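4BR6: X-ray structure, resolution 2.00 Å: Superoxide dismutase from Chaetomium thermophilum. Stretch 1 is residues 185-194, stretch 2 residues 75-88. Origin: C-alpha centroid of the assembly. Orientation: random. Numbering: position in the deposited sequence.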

# COMPACT_ATOMS: atom_id res chain seq x y z
N ILE B 185 6.77 -30.23 0.11
CA ILE B 185 7.04 -29.40 1.30
C ILE B 185 7.85 -30.17 2.34
O ILE B 185 7.43 -31.23 2.78
CB ILE B 185 5.74 -28.92 1.99
CG1 ILE B 185 4.92 -28.05 1.04
CG2 ILE B 185 6.05 -28.15 3.28
CD1 ILE B 185 5.65 -26.82 0.54
N ASN B 186 8.99 -29.62 2.77
CA ASN B 186 9.82 -30.28 3.77
C ASN B 186 9.32 -30.03 5.20
O ASN B 186 9.69 -29.04 5.82
CB ASN B 186 11.28 -29.86 3.65
CG ASN B 186 12.21 -30.74 4.46
OD1 ASN B 186 11.78 -31.36 5.43
ND2 ASN B 186 13.47 -30.84 4.05
N TRP B 187 8.51 -30.95 5.73
CA TRP B 187 7.91 -30.74 7.05
C TRP B 187 8.89 -31.00 8.17
O TRP B 187 8.60 -30.72 9.32
CB TRP B 187 6.66 -31.59 7.24
CG TRP B 187 5.54 -31.09 6.41
CD1 TRP B 187 5.03 -31.67 5.30
CD2 TRP B 187 4.83 -29.87 6.59
NE1 TRP B 187 4.03 -30.89 4.78
CE2 TRP B 187 3.89 -29.78 5.55
CE3 TRP B 187 4.89 -28.84 7.53
CZ2 TRP B 187 3.01 -28.71 5.44
CZ3 TRP B 187 4.03 -27.79 7.41
CH2 TRP B 187 3.10 -27.73 6.37
N LYS B 188 10.06 -31.51 7.83
CA LYS B 188 11.13 -31.65 8.81
C LYS B 188 11.77 -30.28 9.06
O LYS B 188 12.07 -29.91 10.19
CB LYS B 188 12.15 -32.69 8.35
CG LYS B 188 13.43 -32.74 9.17
CD LYS B 188 14.07 -34.13 9.14
CE LYS B 188 14.13 -34.73 7.75
NZ LYS B 188 14.82 -33.86 6.76
N THR B 189 11.95 -29.50 8.00
CA THR B 189 12.46 -28.13 8.17
C THR B 189 11.48 -27.31 9.00
O THR B 189 11.88 -26.58 9.89
CB THR B 189 12.67 -27.43 6.82
OG1 THR B 189 13.63 -28.14 6.05
CG2 THR B 189 13.15 -26.01 7.01
N VAL B 190 10.20 -27.41 8.68
CA VAL B 190 9.17 -26.64 9.37
C VAL B 190 9.16 -26.93 10.87
O VAL B 190 9.04 -26.02 11.67
CB VAL B 190 7.76 -26.95 8.81
CG1 VAL B 190 6.68 -26.14 9.54
CG2 VAL B 190 7.74 -26.69 7.32
N ALA B 191 9.30 -28.19 11.23
CA ALA B 191 9.26 -28.60 12.63
C ALA B 191 10.50 -28.12 13.37
O ALA B 191 10.45 -27.89 14.58
CB ALA B 191 9.13 -30.10 12.73
N GLN B 192 11.62 -28.01 12.66
CA GLN B 192 12.82 -27.43 13.24
C GLN B 192 12.57 -25.97 13.59
O GLN B 192 12.85 -25.54 14.70
CB GLN B 192 14.00 -27.54 12.27
CG GLN B 192 14.79 -28.84 12.40
CD GLN B 192 15.30 -29.37 11.09
OE1 GLN B 192 15.76 -28.62 10.22
NE2 GLN B 192 15.22 -30.69 10.93
N ARG B 193 12.03 -25.22 12.64
CA ARG B 193 11.70 -23.82 12.86
C ARG B 193 10.71 -23.69 14.01
O ARG B 193 10.83 -22.80 14.85
CB ARG B 193 11.10 -23.21 11.60
CG ARG B 193 12.04 -23.21 10.43
CD ARG B 193 11.32 -22.85 9.16
NE ARG B 193 12.24 -22.68 8.04
CZ ARG B 193 11.86 -22.54 6.77
NH1 ARG B 193 10.57 -22.56 6.45
NH2 ARG B 193 12.77 -22.38 5.83
N PHE B 194 9.72 -24.59 14.01
CA PHE B 194 8.68 -24.60 15.04
C PHE B 194 9.28 -24.74 16.43
O PHE B 194 8.76 -24.18 17.40
CB PHE B 194 7.71 -25.76 14.80
CG PHE B 194 6.62 -25.87 15.83
CD1 PHE B 194 5.50 -25.05 15.77
CD2 PHE B 194 6.70 -26.79 16.86
CE1 PHE B 194 4.50 -25.16 16.70
CE2 PHE B 194 5.69 -26.88 17.80
CZ PHE B 194 4.59 -26.07 17.71
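Stretch 2 (75-88) TLFWENLAPASREG

Residues 75-79 of stretch 2 form the last part of a helix that begins earlier in the chain, and N80 (phi/psi -99/27) is the first residue to leave helical geometry. L81 and A82 then run extended, a type I turn spans P83 to R86, and the bond from G88 N to P83 O (3.2 Å) closes the chain around the turn, bringing G88 back beside P83. In stretch 1, I185 and N186 are extended and lead into the helix 187-194. The two helices run at 124° between their N-to-C directions, with a closest axial approach of 10.3 Å.

The backbones meet where the stretch 2 helix ends and just before the stretch 1 helix begins. I185 pairs with L81 in a single bridge, CA to CA 4.6 Å, and N186 N donates to N80 O at 2.9 Å; the same oxygen receives a CA-H...O contact from I185 CA at 3.4 Å. G88 CA makes a similar contact to I185 O at 3.5 Å, and N186 CA to E87 O at 3.4 Å.

N186 points toward stretch 2 while also capping its own helix, its OD1 accepting from K188 N (3.0 Å) and T189 N (3.2 Å). Its ND2 donates to a water at 2.7 Å, which in turn donates to E79 O and L81 O. T189 OG1 reaches one of these directly, donating to E79 O at 2.8 Å. E87 points toward stretch 1, its CG 3.5 Å from K188 NZ.

One helical turn on from T189, R193 NH2 donates to L76 O and, in a salt bridge, to E79 OE1, both at 2.9 Å, while NH1 donates to N80 OD1 at 3.1 Å. L76 CD2 covers one face of the guanidinium, 3.4 Å from R193 NH2. Apolar packing is slighter: I185 CD1 lies 4.1 Å from L81 CD2.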

# COMPACT_ATOMS: atom_id res chain seq x y z
N THR B 75 15.23 -17.79 0.46
CA THR B 75 16.10 -18.63 1.27
C THR B 75 15.29 -19.63 2.05
O THR B 75 15.55 -20.84 1.99
CB THR B 75 16.97 -17.81 2.23
OG1 THR B 75 17.97 -17.12 1.47
CG2 THR B 75 17.65 -18.73 3.24
N LEU B 76 14.30 -19.15 2.80
CA LEU B 76 13.42 -20.04 3.54
C LEU B 76 12.62 -20.97 2.63
O LEU B 76 12.40 -22.13 2.98
CB LEU B 76 12.45 -19.24 4.41
CG LEU B 76 13.06 -18.41 5.53
CD1 LEU B 76 11.93 -17.66 6.23
CD2 LEU B 76 13.83 -19.24 6.51
N PHE B 77 12.16 -20.47 1.49
CA PHE B 77 11.39 -21.27 0.53
C PHE B 77 12.15 -22.55 0.13
O PHE B 77 11.62 -23.64 0.25
CB PHE B 77 11.06 -20.44 -0.72
CG PHE B 77 10.04 -21.08 -1.64
CD1 PHE B 77 8.90 -21.70 -1.14
CD2 PHE B 77 10.21 -21.02 -3.02
CE1 PHE B 77 7.98 -22.26 -2.00
CE2 PHE B 77 9.27 -21.58 -3.87
CZ PHE B 77 8.17 -22.20 -3.36
N TRP B 78 13.39 -22.40 -0.33
CA TRP B 78 14.16 -23.56 -0.75
C TRP B 78 14.31 -24.57 0.38
O TRP B 78 14.26 -25.78 0.16
CB TRP B 78 15.56 -23.16 -1.21
CG TRP B 78 15.63 -22.06 -2.20
CD1 TRP B 78 16.53 -21.06 -2.20
CD2 TRP B 78 14.79 -21.84 -3.35
NE1 TRP B 78 16.31 -20.23 -3.25
CE2 TRP B 78 15.25 -20.68 -3.97
CE3 TRP B 78 13.70 -22.51 -3.89
CZ2 TRP B 78 14.65 -20.16 -5.12
CZ3 TRP B 78 13.12 -22.00 -5.03
CH2 TRP B 78 13.59 -20.84 -5.63
N GLU B 79 14.51 -24.04 1.59
CA GLU B 79 14.70 -24.87 2.76
C GLU B 79 13.47 -25.70 3.10
O GLU B 79 13.62 -26.80 3.64
CB GLU B 79 15.04 -24.01 3.97
CG GLU B 79 16.38 -23.35 3.92
CD GLU B 79 16.64 -22.56 5.19
OE1 GLU B 79 15.71 -22.47 6.02
OE2 GLU B 79 17.75 -22.03 5.36
N ASN B 80 12.27 -25.18 2.82
CA ASN B 80 11.05 -25.96 3.10
C ASN B 80 10.50 -26.67 1.86
O ASN B 80 9.31 -26.96 1.77
CB ASN B 80 9.97 -25.21 3.93
CG ASN B 80 9.24 -24.08 3.18
OD1 ASN B 80 9.22 -22.94 3.63
ND2 ASN B 80 8.58 -24.42 2.07
N LEU B 81 11.40 -26.97 0.93
CA LEU B 81 11.09 -27.78 -0.24
C LEU B 81 12.07 -28.97 -0.25
O LEU B 81 13.25 -28.81 0.07
CB LEU B 81 11.24 -27.00 -1.55
CG LEU B 81 10.20 -25.92 -1.89
CD1 LEU B 81 10.59 -25.23 -3.17
CD2 LEU B 81 8.79 -26.50 -2.02
N ALA B 82 11.58 -30.14 -0.63
CA ALA B 82 12.43 -31.30 -0.75
C ALA B 82 11.78 -32.29 -1.71
O ALA B 82 10.57 -32.30 -1.87
CB ALA B 82 12.66 -31.93 0.61
N PRO B 83 12.61 -33.11 -2.39
CA PRO B 83 12.07 -34.12 -3.31
C PRO B 83 11.06 -35.04 -2.63
O PRO B 83 11.24 -35.37 -1.46
CB PRO B 83 13.30 -34.92 -3.73
CG PRO B 83 14.39 -34.52 -2.76
CD PRO B 83 14.08 -33.15 -2.33
N ALA B 84 10.03 -35.45 -3.36
CA ALA B 84 8.97 -36.27 -2.79
C ALA B 84 9.46 -37.64 -2.33
O ALA B 84 8.85 -38.26 -1.47
CB ALA B 84 7.84 -36.44 -3.79
N SER B 85 10.57 -38.10 -2.90
CA SER B 85 11.12 -39.42 -2.58
C SER B 85 11.85 -39.41 -1.25
O SER B 85 12.28 -40.45 -0.78
CB SER B 85 12.07 -39.90 -3.67
OG SER B 85 13.33 -39.26 -3.59
N ARG B 86 12.00 -38.22 -0.67
CA ARG B 86 12.73 -38.07 0.59
C ARG B 86 11.92 -37.33 1.63
O ARG B 86 10.95 -37.87 2.16
CB ARG B 86 14.06 -37.35 0.35
CG ARG B 86 15.03 -38.10 -0.51
CD ARG B 86 16.37 -37.41 -0.52
NE ARG B 86 16.69 -36.84 -1.82
CZ ARG B 86 17.46 -35.78 -2.01
NH1 ARG B 86 18.01 -35.13 -0.99
NH2 ARG B 86 17.69 -35.36 -3.24
N GLU B 87 12.30 -36.09 1.93
CA GLU B 87 11.77 -35.37 3.09
C GLU B 87 10.62 -34.44 2.70
O GLU B 87 10.11 -33.69 3.53
CB GLU B 87 12.88 -34.56 3.76
CG GLU B 87 14.29 -35.09 3.51
CD GLU B 87 15.03 -34.28 2.48
OE1 GLU B 87 15.60 -33.23 2.83
OE2 GLU B 87 15.02 -34.70 1.30
N GLY B 88 10.23 -34.51 1.44
CA GLY B 88 9.19 -33.64 0.92
C GLY B 88 7.89 -34.39 0.90
O GLY B 88 7.87 -35.61 0.74
O HOH W 1 14.97 -28.96 2.82
O HOH W 2 7.37 -33.64 4.99